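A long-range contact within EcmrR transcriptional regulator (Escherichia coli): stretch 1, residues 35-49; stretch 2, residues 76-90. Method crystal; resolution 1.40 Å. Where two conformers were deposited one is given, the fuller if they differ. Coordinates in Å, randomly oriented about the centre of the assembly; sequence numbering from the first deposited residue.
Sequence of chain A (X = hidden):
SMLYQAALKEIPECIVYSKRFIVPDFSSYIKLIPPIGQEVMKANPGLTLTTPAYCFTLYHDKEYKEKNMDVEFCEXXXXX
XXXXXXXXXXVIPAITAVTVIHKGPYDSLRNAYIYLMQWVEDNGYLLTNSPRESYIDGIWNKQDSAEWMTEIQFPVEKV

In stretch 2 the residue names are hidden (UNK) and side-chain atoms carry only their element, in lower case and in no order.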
# COMPACT_ATOMS: atom_id res chain seq x y z
N PRO A 35 -3.06 13.02 9.04
CA PRO A 35 -3.44 13.00 10.47
C PRO A 35 -3.16 11.69 11.19
O PRO A 35 -3.04 11.67 12.42
CB PRO A 35 -4.96 13.27 10.42
CG PRO A 35 -5.16 14.09 9.17
CD PRO A 35 -4.15 13.53 8.18
N ILE A 36 -3.09 10.58 10.46
CA ILE A 36 -2.97 9.27 11.10
C ILE A 36 -1.64 9.18 11.83
O ILE A 36 -1.58 8.81 13.02
CB ILE A 36 -3.07 8.17 10.04
CG1 ILE A 36 -4.41 8.25 9.32
CG2 ILE A 36 -2.91 6.79 10.69
CD1 ILE A 36 -4.49 7.27 8.16
N GLY A 37 -0.55 9.46 11.11
CA GLY A 37 0.76 9.42 11.73
C GLY A 37 0.88 10.39 12.88
O GLY A 37 1.44 10.07 13.92
N GLN A 38 0.35 11.60 12.70
CA GLN A 38 0.40 12.60 13.75
C GLN A 38 -0.27 12.07 15.01
O GLN A 38 0.27 12.20 16.12
CB GLN A 38 -0.33 13.85 13.27
CG GLN A 38 0.35 14.65 12.15
CD GLN A 38 1.82 14.94 12.42
OE1 GLN A 38 2.70 14.52 11.66
NE2 GLN A 38 2.09 15.67 13.50
N GLU A 39 -1.45 11.46 14.87
CA GLU A 39 -2.19 11.10 16.07
C GLU A 39 -1.61 9.86 16.73
O GLU A 39 -1.51 9.80 17.97
CB GLU A 39 -3.68 10.92 15.76
CG GLU A 39 -4.44 12.25 15.51
CD GLU A 39 -4.23 13.31 16.60
OE1 GLU A 39 -4.66 13.09 17.75
OE2 GLU A 39 -3.64 14.37 16.30
N VAL A 40 -1.20 8.87 15.94
CA VAL A 40 -0.64 7.67 16.55
C VAL A 40 0.68 7.98 17.23
O VAL A 40 0.97 7.43 18.30
CB VAL A 40 -0.50 6.54 15.51
CG1 VAL A 40 0.70 6.76 14.66
CG2 VAL A 40 -0.38 5.18 16.20
N MET A 41 1.50 8.86 16.64
CA MET A 41 2.80 9.20 17.23
C MET A 41 2.62 9.95 18.54
O MET A 41 3.30 9.65 19.53
CB MET A 41 3.62 10.04 16.23
CG MET A 41 4.28 9.20 15.11
SD MET A 41 5.34 7.97 15.83
CE MET A 41 5.67 6.82 14.48
N LYS A 42 1.70 10.91 18.57
CA LYS A 42 1.43 11.64 19.81
C LYS A 42 1.07 10.69 20.94
O LYS A 42 1.46 10.91 22.10
CB LYS A 42 0.28 12.62 19.61
CG LYS A 42 0.59 13.85 18.82
CD LYS A 42 -0.55 14.85 18.96
CE LYS A 42 -0.63 15.80 17.77
NZ LYS A 42 -1.62 15.31 16.78
N ALA A 43 0.29 9.65 20.64
CA ALA A 43 -0.21 8.73 21.66
C ALA A 43 0.78 7.65 22.06
O ALA A 43 0.55 6.97 23.07
CB ALA A 43 -1.50 8.05 21.18
N ASN A 44 1.86 7.46 21.31
CA ASN A 44 2.82 6.40 21.57
C ASN A 44 4.22 6.98 21.42
O ASN A 44 4.90 6.72 20.42
CB ASN A 44 2.63 5.23 20.60
CG ASN A 44 1.35 4.47 20.86
OD1 ASN A 44 1.26 3.66 21.77
ND2 ASN A 44 0.34 4.74 20.04
N PRO A 45 4.66 7.78 22.37
CA PRO A 45 6.07 8.23 22.36
C PRO A 45 6.98 7.02 22.22
O PRO A 45 6.70 5.94 22.76
CB PRO A 45 6.25 8.92 23.72
CG PRO A 45 4.88 9.25 24.21
CD PRO A 45 3.91 8.29 23.53
N GLY A 46 8.06 7.19 21.48
CA GLY A 46 8.99 6.11 21.26
C GLY A 46 8.63 5.17 20.14
O GLY A 46 9.46 4.34 19.75
N LEU A 47 7.41 5.24 19.60
CA LEU A 47 7.09 4.45 18.43
C LEU A 47 8.06 4.79 17.30
O LEU A 47 8.34 5.96 17.04
CB LEU A 47 5.66 4.73 18.00
CG LEU A 47 5.14 3.86 16.84
CD1 LEU A 47 5.04 2.38 17.29
CD2 LEU A 47 3.80 4.38 16.37
N THR A 48 8.54 3.75 16.61
CA THR A 48 9.61 3.86 15.63
C THR A 48 9.15 3.20 14.33
O THR A 48 8.70 2.05 14.34
CB THR A 48 10.88 3.17 16.14
OG1 THR A 48 11.24 3.71 17.42
CG2 THR A 48 12.06 3.36 15.18
N LEU A 49 9.25 3.94 13.23
CA LEU A 49 9.01 3.35 11.93
C LEU A 49 10.14 2.41 11.54
O LEU A 49 11.30 2.61 11.93
CB LEU A 49 8.93 4.45 10.86
CG LEU A 49 7.90 5.55 11.06
CD1 LEU A 49 8.10 6.65 10.03
CD2 LEU A 49 6.54 4.97 10.96
N UNK A 76 4.50 0.51 8.64
CA UNK A 76 5.21 -0.49 9.43
C UNK A 76 6.06 0.13 10.53
O UNK A 76 6.82 1.09 10.30
c UNK A 76 6.11 -1.34 8.53
N UNK A 77 5.99 -0.48 11.72
CA UNK A 77 6.72 -0.06 12.90
C UNK A 77 7.49 -1.24 13.48
O UNK A 77 7.23 -2.40 13.17
c UNK A 77 5.15 1.85 13.52
c UNK A 77 4.73 -0.47 14.37
c UNK A 77 5.78 0.54 13.98
N UNK A 78 8.47 -0.93 14.33
CA UNK A 78 9.26 -2.01 14.91
C UNK A 78 8.53 -2.74 16.03
O UNK A 78 8.77 -3.93 16.24
c UNK A 78 10.61 -1.51 15.40
c UNK A 78 11.55 -1.16 14.26
o UNK A 78 11.60 -1.82 13.25
n UNK A 78 12.32 -0.10 14.45
N UNK A 79 7.63 -2.08 16.75
CA UNK A 79 6.86 -2.82 17.75
C UNK A 79 5.45 -2.26 17.89
O UNK A 79 5.13 -1.15 17.46
o UNK A 79 9.34 -4.32 19.38
o UNK A 79 9.80 -2.32 18.57
c UNK A 79 7.55 -2.82 19.10
c UNK A 79 9.01 -3.19 19.01
N UNK A 80 4.60 -3.07 18.52
CA UNK A 80 3.24 -2.65 18.78
C UNK A 80 3.22 -1.41 19.67
O UNK A 80 4.07 -1.24 20.56
c UNK A 80 2.49 -3.76 19.51
c UNK A 80 0.61 -4.80 18.24
c UNK A 80 2.77 -5.82 18.13
c UNK A 80 0.93 -6.77 16.91
c UNK A 80 2.27 -6.80 17.28
c UNK A 80 0.10 -5.77 17.39
c UNK A 80 1.95 -4.81 18.62
N UNK A 81 2.22 -0.56 19.44
CA UNK A 81 1.87 0.48 20.38
C UNK A 81 0.45 0.31 20.86
O UNK A 81 -0.15 -0.76 20.73
N UNK A 82 -0.10 1.38 21.43
CA UNK A 82 -1.47 1.40 21.92
C UNK A 82 -2.37 1.95 20.83
O UNK A 82 -2.07 2.99 20.23
n UNK A 82 1.62 2.22 25.79
c UNK A 82 -1.56 2.35 23.11
c UNK A 82 -0.79 1.93 24.34
c UNK A 82 -0.80 3.05 25.39
c UNK A 82 0.56 3.25 26.11
N UNK A 83 -3.49 1.28 20.58
CA UNK A 83 -4.45 1.81 19.62
C UNK A 83 -4.88 3.21 20.04
O UNK A 83 -4.87 3.56 21.23
o UNK A 83 -4.20 -0.66 18.35
c UNK A 83 -5.27 -0.49 18.94
c UNK A 83 -5.65 0.88 19.50
n UNK A 83 -6.15 -1.46 19.11
N UNK A 84 -5.20 4.05 19.06
CA UNK A 84 -5.64 5.43 19.29
C UNK A 84 -6.87 5.62 18.40
O UNK A 84 -6.75 5.77 17.19
o UNK A 84 -6.07 9.46 20.46
o UNK A 84 -5.10 7.72 21.40
c UNK A 84 -5.40 8.40 20.39
c UNK A 84 -4.96 7.92 19.01
c UNK A 84 -4.53 6.43 18.98
N UNK A 85 -8.05 5.61 19.02
CA UNK A 85 -9.26 5.72 18.24
C UNK A 85 -9.39 4.55 17.29
O UNK A 85 -9.21 3.38 17.66
N UNK A 86 -9.72 4.86 16.04
CA UNK A 86 -9.79 3.84 15.01
C UNK A 86 -8.44 3.58 14.37
O UNK A 86 -8.38 2.92 13.33
c UNK A 86 -10.83 4.22 13.96
o UNK A 86 -12.95 5.24 14.37
n UNK A 86 -12.60 3.18 15.23
c UNK A 86 -12.22 4.25 14.53
N UNK A 87 -7.36 4.09 14.95
CA UNK A 87 -6.02 3.72 14.51
C UNK A 87 -5.59 2.49 15.30
O UNK A 87 -5.47 2.53 16.53
c UNK A 87 -5.50 6.12 13.97
c UNK A 87 -4.60 7.28 14.14
c UNK A 87 -3.65 4.44 14.11
c UNK A 87 -5.01 4.87 14.70
N UNK A 88 -5.34 1.40 14.59
CA UNK A 88 -5.12 0.12 15.24
C UNK A 88 -3.80 -0.50 14.79
O UNK A 88 -3.38 -0.37 13.63
c UNK A 88 -6.39 -1.21 13.55
c UNK A 88 -6.32 -0.83 15.01
c UNK A 88 -7.65 -0.20 15.49
c UNK A 88 -5.68 -2.49 13.30
N UNK A 89 -3.13 -1.16 15.73
CA UNK A 89 -1.95 -1.95 15.45
C UNK A 89 -2.36 -3.39 15.12
O UNK A 89 -3.24 -3.97 15.76
c UNK A 89 -1.02 -1.91 16.66
c UNK A 89 -0.36 -0.58 16.85
c UNK A 89 -1.02 0.43 17.53
c UNK A 89 0.90 -0.34 16.34
c UNK A 89 0.85 1.91 17.20
c UNK A 89 -0.42 1.69 17.70
c UNK A 89 1.51 0.90 16.51
N UNK A 90 -1.75 -3.94 14.07
CA UNK A 90 -2.03 -5.29 13.63
C UNK A 90 -0.81 -5.85 12.91
O UNK A 90 0.09 -5.11 12.50
o UNK A 90 -4.80 -5.83 10.16
c UNK A 90 -3.14 -4.62 11.44
c UNK A 90 -4.38 -4.72 10.58
n UNK A 90 -4.96 -3.58 10.26
c UNK A 90 -3.29 -5.34 12.76
O HOH W 1 7.97 0.94 17.40

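Position 76 carries a single side-chain carbon, too far from stretch 1 to touch it; the residue is Ala76, whose backbone O lies 3.5 Å from Leu49 CA. At position 77 one carbon bears two more, the fork of a valine. Val77 is bridged to Leu49, with 4.2 Å between Val77 CA and Leu49 CA, and its CG1 packs 3.8 Å from Leu47 CD1. Position 78 has two carbons, the second holding one oxygen and one nitrogen: Asn78. Its backbone N donates to Thr48 O (3.0 Å), and its ND2 approaches Thr48 CG2 at 3.5 Å.

Position 79 ends in a carbon with two oxygens after a single methylene, hence Asp79. A water accepts from both Asp79 N (3.1 Å) and Thr48 N (3.0 Å), linking the two backbones. Position 80 shows one carbon and a six-carbon ring without oxygen; Phe80 points away from stretch 1. Position 81 has no side-chain atoms. A CB on Gly81 would sit 2.8 Å from Asn44 OD1, a clash, so glycine leaves room for that amide.

Four carbons in a row ending in nitrogen identify position 82 as Lys82, whose CB lies 3.4 Å from Asn44 OD1. Position 83, two carbons with an oxygen and a nitrogen on the second, is Asn83; it points away, and its OD1 accepts from the backbone N of position 89 (2.9 Å). Position 84 has three carbons, the third with two oxygens: Glu84, with OE1 3.6 Å from Ala43 CB.

Position 85 lacks a side chain, and its positive phi favours Gly85 within a type II' turn. Position 86 repeats the two-carbon amide pattern; Asn86 is out of reach. At position 87 four carbons fork at the first, one arm two carbons long. This is Ile87, whose CD1 lies 3.9 Å from Ile36 CG2 and whose CG2 lies 4.0 Å from Val40 CG2. Position 88 has the same fork, but Ile88 points away. Position 89 is one carbon and a six-carbon ring, Phe89; its CZ meets Val40 CG2 at 3.6 Å. Position 90, three carbons ending in oxygen and nitrogen, is Gln90, out of reach.

The contact combines apolar packing with backbone recognition. Ile36, Val40 and Leu47 supply carbon surface to Val77, Ile87 and Phe89. Asn44 reads the backbone of Lys82 in both directions, accepting from Lys82 N at OD1 (2.7 Å) and donating from ND2 to Lys82 O (3.0 Å), while the Leu49–Val77 bridge joins the two stretches farther along.

Stretch 2, residues 76-90: AVNDFGKNEGNIIFQ
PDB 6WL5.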